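Local coordinates for lipoprotein (Colwellia psychrerythraea, PDB 3O0Y) that is of unknown function but, as a putative lipoprotein of the DUF885 family in the metallopeptidase-like MA clan, may be related to peptidases, at residues Thr303-Ile308 / Val506-Asp511; Asp311-Ile316 / Ala500-Ala505. All coordinates share one frame; numbering follows the deposited sequence.

Contact 1: Thr303-Ile308 / Val506-Asp511; sequences TQIHQI and VRLVVD. With SO4 (sulfate ion), chain D.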
ATOM      1  N   THR A 303      11.372 -13.691  16.499  1.00  7.76           N
ATOM      2  CA  THR A 303      12.657 -13.436  17.182  1.00  9.04           C
ATOM      3  C   THR A 303      13.831 -13.085  16.273  1.00  8.24           C
ATOM      4  O   THR A 303      14.517 -12.091  16.532  1.00  9.14           O
ATOM      5  CB  THR A 303      13.074 -14.587  18.124  1.00 11.73           C
ATOM      6  OG1 THR A 303      12.032 -14.787  19.080  1.00 12.29           O
ATOM      7  CG2 THR A 303      14.327 -14.234  18.891  1.00 11.07           C
ATOM      8  N   GLN A 304      14.037 -13.826  15.183  1.00  8.42           N
ATOM      9  CA  GLN A 304      15.127 -13.510  14.248  1.00  7.62           C
ATOM     10  C   GLN A 304      14.926 -12.154  13.534  1.00  7.15           C
ATOM     11  O   GLN A 304      15.913 -11.447  13.291  1.00  8.02           O
ATOM     12  CB  GLN A 304      15.248 -14.602  13.233  1.00  8.93           C
ATOM     13  CG  GLN A 304      15.760 -15.930  13.842  1.00 10.92           C
ATOM     14  CD  GLN A 304      15.648 -17.120  12.863  1.00 14.58           C
ATOM     15  OE1 GLN A 304      14.603 -17.368  12.277  1.00 12.22           O
ATOM     16  NE2 GLN A 304      16.762 -17.839  12.677  1.00 20.70           N
ATOM     17  N   ILE A 305      13.681 -11.884  13.146  1.00  8.00           N
ATOM     18  CA  ILE A 305      13.340 -10.637  12.460  1.00  7.82           C
ATOM     19  C   ILE A 305      13.563  -9.450  13.414  1.00  7.30           C
ATOM     20  O   ILE A 305      14.125  -8.440  13.040  1.00  7.43           O
ATOM     21  CB  ILE A 305      11.902 -10.672  11.893  1.00  7.83           C
ATOM     22  CG1 ILE A 305      11.818 -11.773  10.822  1.00 11.60           C
ATOM     23  CG2 ILE A 305      11.522  -9.260  11.285  1.00  7.53           C
ATOM     24  CD1 ILE A 305      10.402 -12.143  10.400  1.00  9.29           C
ATOM     25  N   HIS A 306      13.111  -9.604  14.657  1.00  7.47           N
ATOM     26  CA  HIS A 306      13.345  -8.576  15.706  1.00  6.33           C
ATOM     27  C   HIS A 306      14.786  -8.250  15.851  1.00  7.32           C
ATOM     28  O   HIS A 306      15.168  -7.099  15.880  1.00  7.67           O
ATOM     29  CB  HIS A 306      12.730  -9.097  17.038  1.00  5.93           C
ATOM     30  CG  HIS A 306      12.472  -8.035  18.068  1.00  8.06           C
ATOM     31  ND1 HIS A 306      13.311  -7.817  19.147  1.00 21.24           N
ATOM     32  CD2 HIS A 306      11.456  -7.156  18.202  1.00  3.92           C
ATOM     33  CE1 HIS A 306      12.814  -6.833  19.896  1.00 12.12           C
ATOM     34  NE2 HIS A 306      11.670  -6.442  19.361  1.00 13.82           N
ATOM     35  N   GLN A 307      15.639  -9.288  15.866  1.00  6.66           N
ATOM     36  CA  GLN A 307      17.079  -9.083  15.998  1.00  8.53           C
ATOM     37  C   GLN A 307      17.693  -8.442  14.786  1.00  8.59           C
ATOM     38  O   GLN A 307      18.593  -7.602  14.941  1.00  8.22           O
ATOM     39  CB  GLN A 307      17.805 -10.409  16.273  1.00  8.32           C
ATOM     40  CG  GLN A 307      19.234 -10.290  16.649  1.00 10.75           C
ATOM     41  CD  GLN A 307      19.418  -9.538  17.964  1.00 16.82           C
ATOM     42  OE1 GLN A 307      18.777  -9.877  18.956  1.00 15.44           O
ATOM     43  NE2 GLN A 307      20.147  -8.437  17.939  1.00 13.53           N
ATOM     44  N   ILE A 308      17.202  -8.768  13.594  1.00  8.40           N
ATOM     45  CA  ILE A 308      17.688  -8.103  12.409  1.00  8.21           C
ATOM     46  C   ILE A 308      17.328  -6.612  12.517  1.00  6.45           C
ATOM     47  O   ILE A 308      18.159  -5.734  12.207  1.00  9.36           O
ATOM     48  CB  ILE A 308      17.068  -8.679  11.138  1.00 10.23           C
ATOM     49  CG1 ILE A 308      17.588 -10.111  10.891  1.00 10.84           C
ATOM     50  CG2 ILE A 308      17.321  -7.716   9.972  1.00 10.56           C
ATOM     51  CD1 ILE A 308      16.720 -10.826   9.799  1.00 13.36           C
ATOM     52  N   VAL A 506      13.354   0.323  12.398  1.00  7.20           N
ATOM     53  CA  VAL A 506      12.499   0.366  13.595  1.00  5.29           C
ATOM     54  C   VAL A 506      11.224  -0.430  13.410  1.00  6.71           C
ATOM     55  O   VAL A 506      10.748  -1.092  14.363  1.00  5.48           O
ATOM     56  CB  VAL A 506      12.237   1.824  14.061  1.00  7.15           C
ATOM     57  CG1 VAL A 506      11.169   1.914  15.160  1.00  6.90           C
ATOM     58  CG2 VAL A 506      13.572   2.441  14.580  1.00  6.25           C
ATOM     59  N   ARG A 507      10.621  -0.366  12.203  1.00  6.81           N
ATOM     60  CA  ARG A 507       9.443  -1.137  11.886  1.00  7.67           C
ATOM     61  C   ARG A 507       9.623  -2.621  12.139  1.00  8.28           C
ATOM     62  O   ARG A 507       8.722  -3.258  12.676  1.00  8.65           O
ATOM     63  CB  ARG A 507       8.993  -0.899  10.448  1.00  7.03           C
ATOM     64  CG  ARG A 507       8.276   0.373  10.264  1.00  8.55           C
ATOM     65  CD  ARG A 507       7.758   0.556   8.831  1.00  6.21           C
ATOM     66  NE  ARG A 507       6.832   1.672   8.727  1.00  7.56           N
ATOM     67  CZ  ARG A 507       6.528   2.299   7.583  1.00 12.06           C
ATOM     68  NH1 ARG A 507       7.011   1.873   6.416  1.00 11.50           N
ATOM     69  NH2 ARG A 507       5.702   3.352   7.604  1.00 12.04           N
ATOM     70  N   LEU A 508      10.775  -3.178  11.828  1.00  6.18           N
ATOM     71  CA  LEU A 508      11.033  -4.621  12.121  1.00  6.72           C
ATOM     72  C   LEU A 508      10.943  -4.893  13.629  1.00  8.45           C
ATOM     73  O   LEU A 508      10.380  -5.916  14.122  1.00  9.73           O
ATOM     74  CB  LEU A 508      12.423  -5.026  11.633  1.00  6.07           C
ATOM     75  CG  LEU A 508      12.645  -4.991  10.111  1.00  7.63           C
ATOM     76  CD1 LEU A 508      14.038  -5.631   9.922  1.00  7.91           C
ATOM     77  CD2 LEU A 508      11.542  -5.775   9.335  1.00  6.45           C
ATOM     78  N   VAL A 509      11.486  -3.953  14.403  1.00  6.86           N
ATOM     79  CA  VAL A 509      11.530  -4.104  15.840  1.00  6.30           C
ATOM     80  C   VAL A 509      10.131  -3.976  16.473  1.00  6.29           C
ATOM     81  O   VAL A 509       9.693  -4.797  17.340  1.00  8.78           O
ATOM     82  CB  VAL A 509      12.466  -3.089  16.479  1.00  4.83           C
ATOM     83  CG1 VAL A 509      12.460  -3.288  18.000  1.00  7.46           C
ATOM     84  CG2 VAL A 509      13.910  -3.226  15.982  1.00  6.92           C
ATOM     85  N   VAL A 510       9.407  -2.924  16.071  1.00  6.54           N
ATOM     86  CA  VAL A 510       8.116  -2.637  16.708  1.00  6.58           C
ATOM     87  C   VAL A 510       6.971  -3.581  16.222  1.00  7.43           C
ATOM     88  O   VAL A 510       6.042  -3.883  17.002  1.00  7.27           O
ATOM     89  CB  VAL A 510       7.668  -1.126  16.609  1.00  8.57           C
ATOM     90  CG1 VAL A 510       8.686  -0.196  17.384  1.00 10.45           C
ATOM     91  CG2 VAL A 510       7.459  -0.686  15.188  1.00 10.64           C
ATOM     92  N   ASP A 511       6.994  -4.027  14.962  1.00  7.57           N
ATOM     93  CA  ASP A 511       5.892  -4.901  14.506  1.00  7.40           C
ATOM     94  C   ASP A 511       6.045  -6.257  15.168  1.00  7.34           C
ATOM     95  O   ASP A 511       5.079  -6.785  15.727  1.00  8.55           O
ATOM     96  CB  ASP A 511       5.905  -5.007  12.978  1.00  6.33           C
ATOM     97  CG  ASP A 511       4.707  -5.743  12.423  1.00  7.88           C
ATOM     98  OD1 ASP A 511       3.645  -5.116  12.291  1.00 11.08           O
ATOM     99  OD2 ASP A 511       4.833  -6.960  12.189  1.00 11.12           O
TER
HETATM  100  S   SO4 D 610       5.148   3.927   3.815  1.00 22.32           S
HETATM  101  O1  SO4 D 610       6.595   3.684   4.059  1.00 20.64           O
HETATM  102  O2  SO4 D 610       5.012   5.185   3.160  1.00 25.87           O
HETATM  103  O3  SO4 D 610       4.551   2.932   2.890  1.00 24.42           O
HETATM  104  O4  SO4 D 610       4.394   3.749   5.028  1.00 29.62           O

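Contact 2: Asp311-Ile316 / Ala500-Ala505; sequences DEVARI and AELFRA. With SO4 (sulfate ion), chain D.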
ATOM      1  N   ASP A 311      19.774  -4.940  14.990  1.00  7.38           N
ATOM      2  CA  ASP A 311      21.083  -4.731  14.402  1.00  6.92           C
ATOM      3  C   ASP A 311      21.095  -3.644  13.372  1.00  7.58           C
ATOM      4  O   ASP A 311      22.058  -2.909  13.284  1.00  6.92           O
ATOM      5  CB  ASP A 311      21.659  -6.006  13.780  1.00  7.39           C
ATOM      6  CG  ASP A 311      21.781  -7.168  14.841  1.00 14.95           C
ATOM      7  OD1 ASP A 311      21.893  -6.872  16.056  1.00 21.81           O
ATOM      8  OD2 ASP A 311      21.809  -8.363  14.420  1.00 17.59           O
ATOM      9  N   GLU A 312      20.037  -3.572  12.581  1.00  7.17           N
ATOM     10  CA  GLU A 312      19.956  -2.486  11.566  1.00  5.83           C
ATOM     11  C   GLU A 312      19.811  -1.082  12.202  1.00  5.87           C
ATOM     12  O   GLU A 312      20.383  -0.107  11.724  1.00  5.74           O
ATOM     13  CB  GLU A 312      18.822  -2.736  10.583  1.00  7.13           C
ATOM     14  CG  GLU A 312      19.155  -3.822   9.590  1.00  8.17           C
ATOM     15  CD  GLU A 312      20.239  -3.336   8.574  1.00 14.25           C
ATOM     16  OE1 GLU A 312      19.871  -2.495   7.731  1.00 13.82           O
ATOM     17  OE2 GLU A 312      21.446  -3.670   8.741  1.00 13.14           O
ATOM     18  N   VAL A 313      19.055  -0.990  13.283  1.00  5.98           N
ATOM     19  CA  VAL A 313      18.885   0.290  14.002  1.00  6.85           C
ATOM     20  C   VAL A 313      20.238   0.711  14.503  1.00  7.87           C
ATOM     21  O   VAL A 313      20.592   1.885  14.394  1.00  9.59           O
ATOM     22  CB  VAL A 313      17.858   0.144  15.185  1.00  5.89           C
ATOM     23  CG1 VAL A 313      18.042   1.266  16.198  1.00 10.62           C
ATOM     24  CG2 VAL A 313      16.334   0.061  14.650  1.00  6.66           C
ATOM     25  N   ALA A 314      21.036  -0.215  15.054  1.00  7.56           N
ATOM     26  CA  ALA A 314      22.335   0.136  15.598  1.00 10.29           C
ATOM     27  C   ALA A 314      23.210   0.606  14.464  1.00  8.85           C
ATOM     28  O   ALA A 314      23.940   1.618  14.586  1.00  9.53           O
ATOM     29  CB  ALA A 314      22.983  -1.037  16.324  1.00  9.64           C
ATOM     30  N   ARG A 315      23.158  -0.104  13.332  1.00  7.91           N
ATOM     31  CA  ARG A 315      24.087   0.181  12.227  1.00  7.21           C
ATOM     32  C   ARG A 315      23.799   1.566  11.628  1.00  6.80           C
ATOM     33  O   ARG A 315      24.676   2.404  11.487  1.00  5.82           O
ATOM     34  CB  ARG A 315      23.946  -0.859  11.138  1.00  6.56           C
ATOM     35  CG  ARG A 315      24.853  -0.617   9.929  1.00  7.61           C
ATOM     36  CD  ARG A 315      24.597  -1.582   8.792  1.00  9.52           C
ATOM     37  NE  ARG A 315      23.274  -1.414   8.150  1.00  8.89           N
ATOM     38  CZ  ARG A 315      22.911  -0.472   7.293  1.00 11.74           C
ATOM     39  NH1 ARG A 315      23.752   0.459   6.853  1.00 12.97           N
ATOM     40  NH2 ARG A 315      21.691  -0.547   6.788  1.00 12.69           N
ATOM     41  N   ILE A 316      22.527   1.791  11.338  1.00  6.72           N
ATOM     42  CA  ILE A 316      22.118   3.033  10.617  1.00  5.88           C
ATOM     43  C   ILE A 316      22.314   4.251  11.533  1.00  6.17           C
ATOM     44  O   ILE A 316      22.807   5.319  11.099  1.00  6.92           O
ATOM     45  CB  ILE A 316      20.683   2.936  10.122  1.00  5.85           C
ATOM     46  CG1 ILE A 316      20.517   1.804   9.091  1.00  7.74           C
ATOM     47  CG2 ILE A 316      20.248   4.288   9.421  1.00  8.77           C
ATOM     48  CD1 ILE A 316      19.019   1.444   8.914  1.00  8.09           C
ATOM     49  N   ALA A 500      14.888   7.870   7.139  1.00  4.86           N
ATOM     50  CA  ALA A 500      13.775   7.073   6.518  1.00  6.65           C
ATOM     51  C   ALA A 500      14.169   5.572   6.535  1.00  6.50           C
ATOM     52  O   ALA A 500      13.339   4.724   6.774  1.00  7.71           O
ATOM     53  CB  ALA A 500      13.483   7.581   5.120  1.00  6.09           C
ATOM     54  N   GLU A 501      15.449   5.257   6.328  1.00  7.09           N
ATOM     55  CA  GLU A 501      15.921   3.854   6.375  1.00  7.35           C
ATOM     56  C   GLU A 501      15.823   3.298   7.802  1.00  7.23           C
ATOM     57  O   GLU A 501      15.333   2.176   8.050  1.00  8.44           O
ATOM     58  CB  GLU A 501      17.316   3.751   5.825  1.00  7.96           C
ATOM     59  CG  GLU A 501      17.712   2.276   5.621  1.00  9.36           C
ATOM     60  CD  GLU A 501      19.171   2.066   5.301  1.00  9.75           C
ATOM     61  OE1 GLU A 501      19.884   3.040   4.922  1.00 13.11           O
ATOM     62  OE2 GLU A 501      19.588   0.865   5.313  1.00 11.53           O
ATOM     63  N   LEU A 502      16.286   4.145   8.730  1.00  7.19           N
ATOM     64  CA  LEU A 502      16.208   3.897  10.168  1.00  6.84           C
ATOM     65  C   LEU A 502      14.777   3.650  10.566  1.00  7.77           C
ATOM     66  O   LEU A 502      14.504   2.692  11.299  1.00  5.68           O
ATOM     67  CB  LEU A 502      16.785   5.085  10.934  1.00  5.41           C
ATOM     68  CG  LEU A 502      16.703   4.902  12.470  1.00  9.03           C
ATOM     69  CD1 LEU A 502      17.431   3.663  13.016  1.00 10.91           C
ATOM     70  CD2 LEU A 502      17.293   6.196  13.104  1.00  9.93           C
ATOM     71  N   PHE A 503      13.841   4.429  10.015  1.00  5.99           N
ATOM     72  CA  PHE A 503      12.434   4.281  10.373  1.00  7.77           C
ATOM     73  C   PHE A 503      11.961   2.878   9.995  1.00  6.51           C
ATOM     74  O   PHE A 503      11.205   2.252  10.738  1.00  7.20           O
ATOM     75  CB  PHE A 503      11.642   5.387   9.654  1.00  6.45           C
ATOM     76  CG  PHE A 503      10.263   5.562  10.170  1.00  8.12           C
ATOM     77  CD1 PHE A 503      10.038   6.395  11.228  1.00 15.48           C
ATOM     78  CD2 PHE A 503       9.219   4.865   9.630  1.00 13.79           C
ATOM     79  CE1 PHE A 503       8.717   6.576  11.765  1.00 16.43           C
ATOM     80  CE2 PHE A 503       7.901   5.027  10.146  1.00 15.65           C
ATOM     81  CZ  PHE A 503       7.666   5.892  11.198  1.00 14.98           C
ATOM     82  N   ARG A 504      12.388   2.401   8.840  1.00  6.70           N
ATOM     83  CA  ARG A 504      11.974   1.116   8.374  1.00  6.79           C
ATOM     84  C   ARG A 504      12.669  -0.051   9.121  1.00  7.35           C
ATOM     85  O   ARG A 504      12.100  -1.123   9.249  1.00  8.92           O
ATOM     86  CB  ARG A 504      12.102   0.995   6.874  1.00  8.26           C
ATOM     87  CG  ARG A 504      10.910   1.546   6.152  1.00 10.83           C
ATOM     88  CD  ARG A 504      11.190   2.739   5.460  1.00 22.72           C
ATOM     89  NE  ARG A 504       9.991   3.462   4.975  1.00 17.48           N
ATOM     90  CZ  ARG A 504       9.728   4.693   5.280  1.00 22.71           C
ATOM     91  NH1 ARG A 504      10.502   5.350   6.174  1.00 21.25           N
ATOM     92  NH2 ARG A 504       8.637   5.260   4.764  1.00 30.74           N
ATOM     93  N   ALA A 505      13.855   0.167   9.661  1.00  6.45           N
ATOM     94  CA  ALA A 505      14.487  -0.792  10.555  1.00  6.75           C
ATOM     95  C   ALA A 505      13.712  -0.842  11.876  1.00  6.99           C
ATOM     96  O   ALA A 505      13.427  -1.945  12.412  1.00  6.48           O
ATOM     97  CB  ALA A 505      15.953  -0.396  10.734  1.00  7.57           C
TER
HETATM   98  S   SO4 D 610       5.148   3.927   3.815  1.00 22.32           S
HETATM   99  O1  SO4 D 610       6.595   3.684   4.059  1.00 20.64           O
HETATM  100  O2  SO4 D 610       5.012   5.185   3.160  1.00 25.87           O
HETATM  101  O3  SO4 D 610       4.551   2.932   2.890  1.00 24.42           O
HETATM  102  O4  SO4 D 610       4.394   3.749   5.028  1.00 29.62           O
HETATM  103  O   HOH W   1      22.513   2.395   5.047  1.00 16.87           O

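Contact 1: Thr303-Ile308 / Val506-Asp511
H306 and V509 lie nearest each other where helices 302-326 and 491-515 draw together, their CA atoms 4.8 Å apart and the axes of segments 303-308 and 506-511 running at 143° with a closest approach of 7.7 Å. This is a tilted antiparallel helix pair in a largely helical protein, and it illustrates how one branched side chain can reach two positions one turn apart on a neighbouring helix. L508 is that residue. Its CD2 meets CG2 of I305 at 4.0 Å, while its CD1 meets CG2 of I308 at 3.9 Å, so that the leucine fork spans two isoleucines three residues apart. The methyls it touches are the isoleucine CG2 branches, each anti to its own backbone N. The L508 and I305 side chains cross at about a right angle and touch through that one pair of methyls. Beside this, the imidazole of H306 brings an edge close to the carbonyl oxygen of V509 and also lies beside the V509 CG1 methyl. Y527 and W519 pack on the same valine, and L558 of helix 555-574 packs on L508. The neighbouring R507 leaves the interface, extended from CG to NE, for a different set of partners: E542 in a salt bridge, the Y546 hydroxyl, the Y556 ring in a cation-pi contact and a sulfate ion probably from the crystallisation liquor. An alanine here would probably leave E542 without this salt-bridge mate and the sulfate without two of its donors. That sulfate sits at the guanidinium edge, its sulfur in the plane: R507 NH1 donates to sulfate O1 over 3.0 Å at 165°, and R507 NH2 to sulfate O4 over 2.9 Å.

Contact 2: Asp311-Ile316 / Ala500-Ala505
The guanidinium of R315 reaches across to E501 while the side chain of I316 underlies one of its faces, CG1 resting 3.5 Å from the plane and offset toward the rim. Around the edge, in plane, stand the E312 carboxylate, E501 OE2 and a water. E312 is gripped side-on, with R315 NE donating to E312 OE2 and R315 NH2 to E312 OE1, the latter bond 2.8 Å long and nearly straight at 172°. A bend at chi3 (67°) swings NE of the arginine off the otherwise extended CB-CG-CD chain, on the way to E312. R315 NH2 also reaches E501 OE2 at 2.9 Å, but from above that carboxylate's plane and at a poorer angle of 139°. The water bridges R315 NH1 to E501 OE1. Beside this charged group, the nearly antiparallel segments are packed by small and branched groups. I316 CD1 lies 3.6 Å from E501 CG, the aliphatic part of the glutamate; E312 CB meets A505 CB at 3.7 Å; and V313 CG1 meets L502 CD1 at 4.0 Å. Away from the interface, R504 hydrogen-bonds the A500 carbonyl through NH1 and the sulfate through NH2. Two like-charged oxygens, E312 OE1 and E501 OE2, approach to 4.1 Å, and both are also paired with K557 NZ of helix 555-574. Two cations shared between two carboxylates would probably offset the repulsion, making this salt-bridge network a tie between three helices.

How the contacts relate
Contacts 1 and 2 are successive points along a single antiparallel pairing of helices 302-326 and 491-515, their centres 10 Å apart, and contact 2 nests within the chain loop that contact 1 closes. The two are joined by packing, V506 CG2 lying 3.6 Å from V313 CG2. Both are mainly buried, yet their chemistry diverges: contact 1 brings the segment axes nearer and relies on apolar branches and an imidazole, whereas contact 2 is wider and adds a salt-bridge network that runs from the exposed R315 to the buried E501. A common thread runs along helix 491-515, whose R504 and R507 both donate to the same sulfate, away from the partner helix.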